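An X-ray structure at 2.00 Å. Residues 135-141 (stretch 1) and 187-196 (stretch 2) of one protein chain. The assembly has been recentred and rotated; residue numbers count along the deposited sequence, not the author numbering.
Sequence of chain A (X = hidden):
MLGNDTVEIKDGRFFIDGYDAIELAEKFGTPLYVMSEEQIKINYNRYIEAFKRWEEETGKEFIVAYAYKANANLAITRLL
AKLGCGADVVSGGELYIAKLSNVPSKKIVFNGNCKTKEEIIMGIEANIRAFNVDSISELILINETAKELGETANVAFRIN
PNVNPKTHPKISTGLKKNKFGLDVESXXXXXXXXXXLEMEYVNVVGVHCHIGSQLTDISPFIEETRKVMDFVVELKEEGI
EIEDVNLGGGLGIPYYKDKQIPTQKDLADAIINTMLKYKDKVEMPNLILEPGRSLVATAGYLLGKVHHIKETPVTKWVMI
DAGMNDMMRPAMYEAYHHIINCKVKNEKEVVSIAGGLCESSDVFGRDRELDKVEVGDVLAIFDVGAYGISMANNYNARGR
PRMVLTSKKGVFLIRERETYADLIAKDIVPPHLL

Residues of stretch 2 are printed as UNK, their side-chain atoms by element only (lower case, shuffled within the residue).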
ATOM      1  N   SER A 135      24.417  -5.719  -8.738  1.00 11.34           N
ATOM      2  CA  SER A 135      25.370  -4.652  -9.016  1.00 11.58           C
ATOM      3  C   SER A 135      26.782  -5.074  -8.634  1.00 11.45           C
ATOM      4  O   SER A 135      26.988  -6.060  -7.874  1.00 10.83           O
ATOM      5  CB  SER A 135      24.987  -3.392  -8.202  1.00 10.28           C
ATOM      6  OG  SER A 135      25.102  -3.656  -6.816  1.00 12.25           O
ATOM      7  N   ILE A 136      27.764  -4.329  -9.137  1.00 10.04           N
ATOM      8  CA  ILE A 136      29.113  -4.662  -8.774  1.00 11.16           C
ATOM      9  C   ILE A 136      29.310  -4.391  -7.266  1.00 10.50           C
ATOM     10  O   ILE A 136      30.001  -5.141  -6.582  1.00 11.04           O
ATOM     11  CB  ILE A 136      30.105  -3.880  -9.660  1.00  9.90           C
ATOM     12  CG1 ILE A 136      30.029  -4.527 -11.083  1.00 11.81           C
ATOM     13  CG2 ILE A 136      31.514  -3.989  -9.051  1.00 11.25           C
ATOM     14  CD1 ILE A 136      30.673  -3.691 -12.254  1.00 12.72           C
ATOM     15  N   SER A 137      28.648  -3.352  -6.763  1.00 11.63           N
ATOM     16  CA  SER A 137      28.737  -2.990  -5.343  1.00 11.59           C
ATOM     17  C   SER A 137      28.314  -4.204  -4.510  1.00 12.45           C
ATOM     18  O   SER A 137      28.979  -4.575  -3.518  1.00 11.21           O
ATOM     19  CB  SER A 137      27.782  -1.835  -5.057  1.00 12.44           C
ATOM     20  OG  SER A 137      27.872  -1.434  -3.688  1.00 14.04           O
ATOM     21  N   GLU A 138      27.186  -4.818  -4.893  1.00 11.84           N
ATOM     22  CA  GLU A 138      26.722  -6.016  -4.164  1.00 11.95           C
ATOM     23  C   GLU A 138      27.762  -7.155  -4.271  1.00 11.45           C
ATOM     24  O   GLU A 138      28.087  -7.828  -3.284  1.00 12.11           O
ATOM     25  CB  GLU A 138      25.351  -6.506  -4.705  1.00 14.16           C
ATOM     26  CG  GLU A 138      24.894  -7.851  -4.048  1.00 14.06           C
ATOM     27  CD  GLU A 138      23.665  -8.431  -4.723  1.00 13.90           C
ATOM     28  OE1 GLU A 138      22.933  -7.643  -5.379  1.00 12.64           O
ATOM     29  OE2 GLU A 138      23.441  -9.660  -4.574  1.00 12.86           O
ATOM     30  N   LEU A 139      28.291  -7.392  -5.476  1.00 11.28           N
ATOM     31  CA  LEU A 139      29.298  -8.459  -5.639  1.00 11.79           C
ATOM     32  C   LEU A 139      30.463  -8.226  -4.643  1.00 11.12           C
ATOM     33  O   LEU A 139      30.885  -9.168  -3.947  1.00 11.13           O
ATOM     34  CB  LEU A 139      29.882  -8.496  -7.089  1.00 12.30           C
ATOM     35  CG  LEU A 139      31.045  -9.511  -7.285  1.00 12.05           C
ATOM     36  CD1 LEU A 139      30.533 -10.951  -7.166  1.00 13.45           C
ATOM     37  CD2 LEU A 139      31.721  -9.313  -8.662  1.00 10.52           C
ATOM     38  N   ILE A 140      30.962  -6.994  -4.585  1.00 10.35           N
ATOM     39  CA  ILE A 140      32.081  -6.654  -3.671  1.00 11.56           C
ATOM     40  C   ILE A 140      31.682  -6.938  -2.208  1.00 11.10           C
ATOM     41  O   ILE A 140      32.422  -7.603  -1.456  1.00 10.95           O
ATOM     42  CB  ILE A 140      32.544  -5.151  -3.903  1.00 12.68           C
ATOM     43  CG1 ILE A 140      33.137  -5.028  -5.331  1.00 12.75           C
ATOM     44  CG2 ILE A 140      33.623  -4.686  -2.819  1.00 12.52           C
ATOM     45  CD1 ILE A 140      33.465  -3.599  -5.717  1.00 14.13           C
ATOM     46  N   LEU A 141      30.483  -6.529  -1.819  1.00 11.18           N
ATOM     47  CA  LEU A 141      30.049  -6.766  -0.455  1.00 12.99           C
ATOM     48  C   LEU A 141      29.910  -8.249  -0.159  1.00 12.83           C
ATOM     49  O   LEU A 141      30.281  -8.743   0.931  1.00 11.78           O
ATOM     50  CB  LEU A 141      28.723  -6.013  -0.185  1.00 15.01           C
ATOM     51  CG  LEU A 141      28.048  -6.365   1.159  1.00 17.89           C
ATOM     52  CD1 LEU A 141      28.933  -5.909   2.335  1.00 18.52           C
ATOM     53  CD2 LEU A 141      26.687  -5.629   1.232  1.00 16.13           C
ATOM     54  N   UNK A 187      28.680  -3.546 -21.419  1.00 12.31           N
ATOM     55  CA  UNK A 187      29.800  -4.315 -20.885  1.00 11.99           C
ATOM     56  C   UNK A 187      29.857  -4.504 -19.369  1.00 12.44           C
ATOM     57  O   UNK A 187      30.788  -5.150 -18.846  1.00 11.68           O
ATOM     58  N   UNK A 188      28.879  -3.935 -18.653  1.00 12.08           N
ATOM     59  CA  UNK A 188      28.858  -4.050 -17.193  1.00 12.88           C
ATOM     60  C   UNK A 188      28.695  -5.475 -16.712  1.00 12.07           C
ATOM     61  O   UNK A 188      29.394  -5.927 -15.809  1.00 12.34           O
ATOM     62  c   UNK A 188      28.134  -1.697 -16.880  1.00 14.45           C
ATOM     63  c   UNK A 188      27.080  -0.713 -16.375  1.00 15.33           C
ATOM     64  c   UNK A 188      27.565  -3.400 -15.062  1.00 14.51           C
ATOM     65  c   UNK A 188      27.749  -3.146 -16.610  1.00 12.93           C
ATOM     66  N   UNK A 189      27.771  -6.213 -17.301  1.00 11.35           N
ATOM     67  CA  UNK A 189      27.584  -7.570 -16.836  1.00 12.47           C
ATOM     68  C   UNK A 189      28.873  -8.428 -17.039  1.00 13.28           C
ATOM     69  O   UNK A 189      29.264  -9.219 -16.156  1.00 11.17           O
ATOM     70  c   UNK A 189      26.307  -8.225 -17.554  1.00 11.67           C
ATOM     71  N   UNK A 190      29.537  -8.281 -18.176  1.00 12.10           N
ATOM     72  CA  UNK A 190      30.767  -9.054 -18.395  1.00 12.76           C
ATOM     73  C   UNK A 190      31.854  -8.602 -17.384  1.00 12.69           C
ATOM     74  O   UNK A 190      32.615  -9.417 -16.845  1.00 12.08           O
ATOM     75  c   UNK A 190      32.627  -9.579 -20.132  1.00 14.87           C
ATOM     76  s   UNK A 190      32.466 -11.357 -20.145  1.00 16.65           S
ATOM     77  c   UNK A 190      31.281  -8.858 -19.831  1.00 12.53           C
ATOM     78  c   UNK A 190      31.480 -11.699 -21.767  1.00 13.59           C
ATOM     79  N   UNK A 191      31.945  -7.291 -17.148  1.00 13.40           N
ATOM     80  CA  UNK A 191      32.941  -6.788 -16.174  1.00 13.91           C
ATOM     81  C   UNK A 191      32.690  -7.398 -14.769  1.00 13.58           C
ATOM     82  O   UNK A 191      33.624  -7.862 -14.099  1.00 11.91           O
ATOM     83  c   UNK A 191      33.812  -4.573 -15.121  1.00 19.33           C
ATOM     84  c   UNK A 191      33.515  -3.057 -15.247  1.00 21.60           C
ATOM     85  c   UNK A 191      32.863  -5.272 -16.106  1.00 15.23           C
ATOM     86  c   UNK A 191      33.647  -2.344 -13.901  1.00 27.33           C
ATOM     87  n   UNK A 191      35.028  -1.950 -13.541  1.00 27.12           N
ATOM     88  N   UNK A 192      31.419  -7.433 -14.348  1.00 12.34           N
ATOM     89  CA  UNK A 192      31.097  -7.981 -13.035  1.00 11.01           C
ATOM     90  C   UNK A 192      31.470  -9.458 -12.930  1.00 12.00           C
ATOM     91  O   UNK A 192      32.049  -9.914 -11.927  1.00 11.46           O
ATOM     92  c   UNK A 192      29.575  -7.786 -12.713  1.00  8.09           C
ATOM     93  N   UNK A 193      31.124 -10.237 -13.943  1.00 11.68           N
ATOM     94  CA  UNK A 193      31.430 -11.647 -13.870  1.00 11.59           C
ATOM     95  C   UNK A 193      32.950 -11.890 -13.932  1.00 13.08           C
ATOM     96  O   UNK A 193      33.454 -12.807 -13.260  1.00 12.28           O
ATOM     97  c   UNK A 193      29.180 -12.380 -14.748  1.00 12.74           C
ATOM     98  c   UNK A 193      31.236 -13.878 -15.145  1.00 10.91           C
ATOM     99  c   UNK A 193      28.372 -12.875 -15.878  1.00 13.41           C
ATOM    100  c   UNK A 193      30.696 -12.432 -15.018  1.00 13.92           C
ATOM    101  N   UNK A 194      33.681 -11.115 -14.735  1.00 12.60           N
ATOM    102  CA  UNK A 194      35.134 -11.353 -14.783  1.00 15.18           C
ATOM    103  C   UNK A 194      35.746 -10.953 -13.416  1.00 14.83           C
ATOM    104  O   UNK A 194      36.688 -11.599 -12.947  1.00 15.55           O
ATOM    105  n   UNK A 194      37.106 -10.988 -20.757  1.00 21.04           N
ATOM    106  c   UNK A 194      35.748 -10.554 -15.952  1.00 15.19           C
ATOM    107  c   UNK A 194      36.274 -10.617 -18.439  1.00 19.83           C
ATOM    108  c   UNK A 194      36.308 -11.557 -19.615  1.00 20.99           C
ATOM    109  c   UNK A 194      35.624 -11.341 -17.261  1.00 16.56           C
ATOM    110  N   UNK A 195      35.203  -9.898 -12.800  1.00 14.00           N
ATOM    111  CA  UNK A 195      35.655  -9.502 -11.455  1.00 15.49           C
ATOM    112  C   UNK A 195      35.411 -10.642 -10.478  1.00 15.78           C
ATOM    113  O   UNK A 195      36.281 -10.993  -9.662  1.00 15.56           O
ATOM    114  s   UNK A 195      34.558  -5.491 -10.903  1.00 26.17           S
ATOM    115  c   UNK A 195      35.296  -6.971 -11.679  1.00 19.37           C
ATOM    116  c   UNK A 195      34.556  -5.996  -9.109  1.00 17.13           C
ATOM    117  c   UNK A 195      34.887  -8.253 -10.954  1.00 15.80           C
ATOM    118  N   UNK A 196      34.214 -11.246 -10.533  1.00 14.97           N
ATOM    119  CA  UNK A 196      33.927 -12.328  -9.601  1.00 15.35           C
ATOM    120  C   UNK A 196      34.872 -13.511  -9.793  1.00 15.48           C
ATOM    121  O   UNK A 196      35.198 -14.189  -8.830  1.00 14.33           O
ATOM    122  c   UNK A 196      32.451 -12.832  -9.764  1.00 13.70           C
TER

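Position 187 has no side-chain atoms. It sits at the N-cap, just before the helix, with phi/psi of 92/-1°, where a CB would be jammed against the carbonyl O of the preceding residue. The residue is Gly187, and the backbone alone calls for it; nothing of stretch 1 lies near enough to matter.

Position 188 carries four carbons, forked at the first, with one arm two carbons long. The single-carbon arm comes within 4.2 Å of Ile136 CD1. This beta-branched pattern identifies Ile188, whose contacting atom is CG2.

At position 189 a single carbon points away from stretch 1 into buried surroundings, which makes it Ala189. Position 190 has an unbranched chain of two carbons, a sulfur and a terminal carbon, out of reach of the other helix; a thioether of this kind belongs to methionine, hence Met190.

Four carbons in a row ending in nitrogen extend from position 191. The last carbon before the nitrogen lies 3.7 Å from Ile136 CD1, so an aliphatic part of the chain, rather than its charged end, makes the closest approach. This is Lys191, an exposed residue with little area covered by stretch 1.

Position 192 again has one carbon, its CB 3.7 Å from Ile136 CG1. The residue is Ala192. Its small side chain accompanies the closest backbone approach in the register, 5.8 Å between Ile136 CA and Ala192 CA, and its carbonyl O is also touched, at 3.3 Å, by Leu139 CD2.

Position 193 repeats the forked four-carbon pattern with one two-carbon arm, but its CB points away from stretch 1: Ile193, buried without touching it. Position 194 has four carbons in a row and a terminal nitrogen, again directed away at CB. It is Lys194, and its NZ is hydrogen-bonded elsewhere in the structure.

Two carbons, a sulfur and a final carbon form the unbranched chain of position 195. The final carbon lies 3.6 Å from Ile136 CG2 and 4.2 Å from Ile140 CG1, while CB is 4.0 Å from Leu139 CD2. The thioether, with a carbon beyond the sulfur, identifies Met195, with chi1 and chi2 in m and t and its CE resting against the two isoleucines.

Position 196 has a lone carbon, its CB 3.7 Å from Leu139 CD1. This is Ala196; Leu139 CD2 also approaches its backbone N at 3.7 Å.

The two helices run nearly parallel, with 8° between their directions and a closest axial approach of 10.3 Å, and together bury 322 Å². No hydrogen bond crosses between them. Within each helix, backbone amides from Leu139 and Lys191 onward bond to the carbonyl four residues earlier, and Ser135 OG caps its own helix by accepting from Glu138 N at 3.1 Å. Packing therefore rests on apolar contact. Ile136 is the knob, set among Ile188, Lys191, Ala192 and Met195, and it contributes the largest covered area, 95 Å². One turn further on, Leu139 extends the seam along Ala192, Met195 and Ala196, and Ile140 adds a smaller contact with Met195.

Stretch 2 187-196: GIAMKAIKMA
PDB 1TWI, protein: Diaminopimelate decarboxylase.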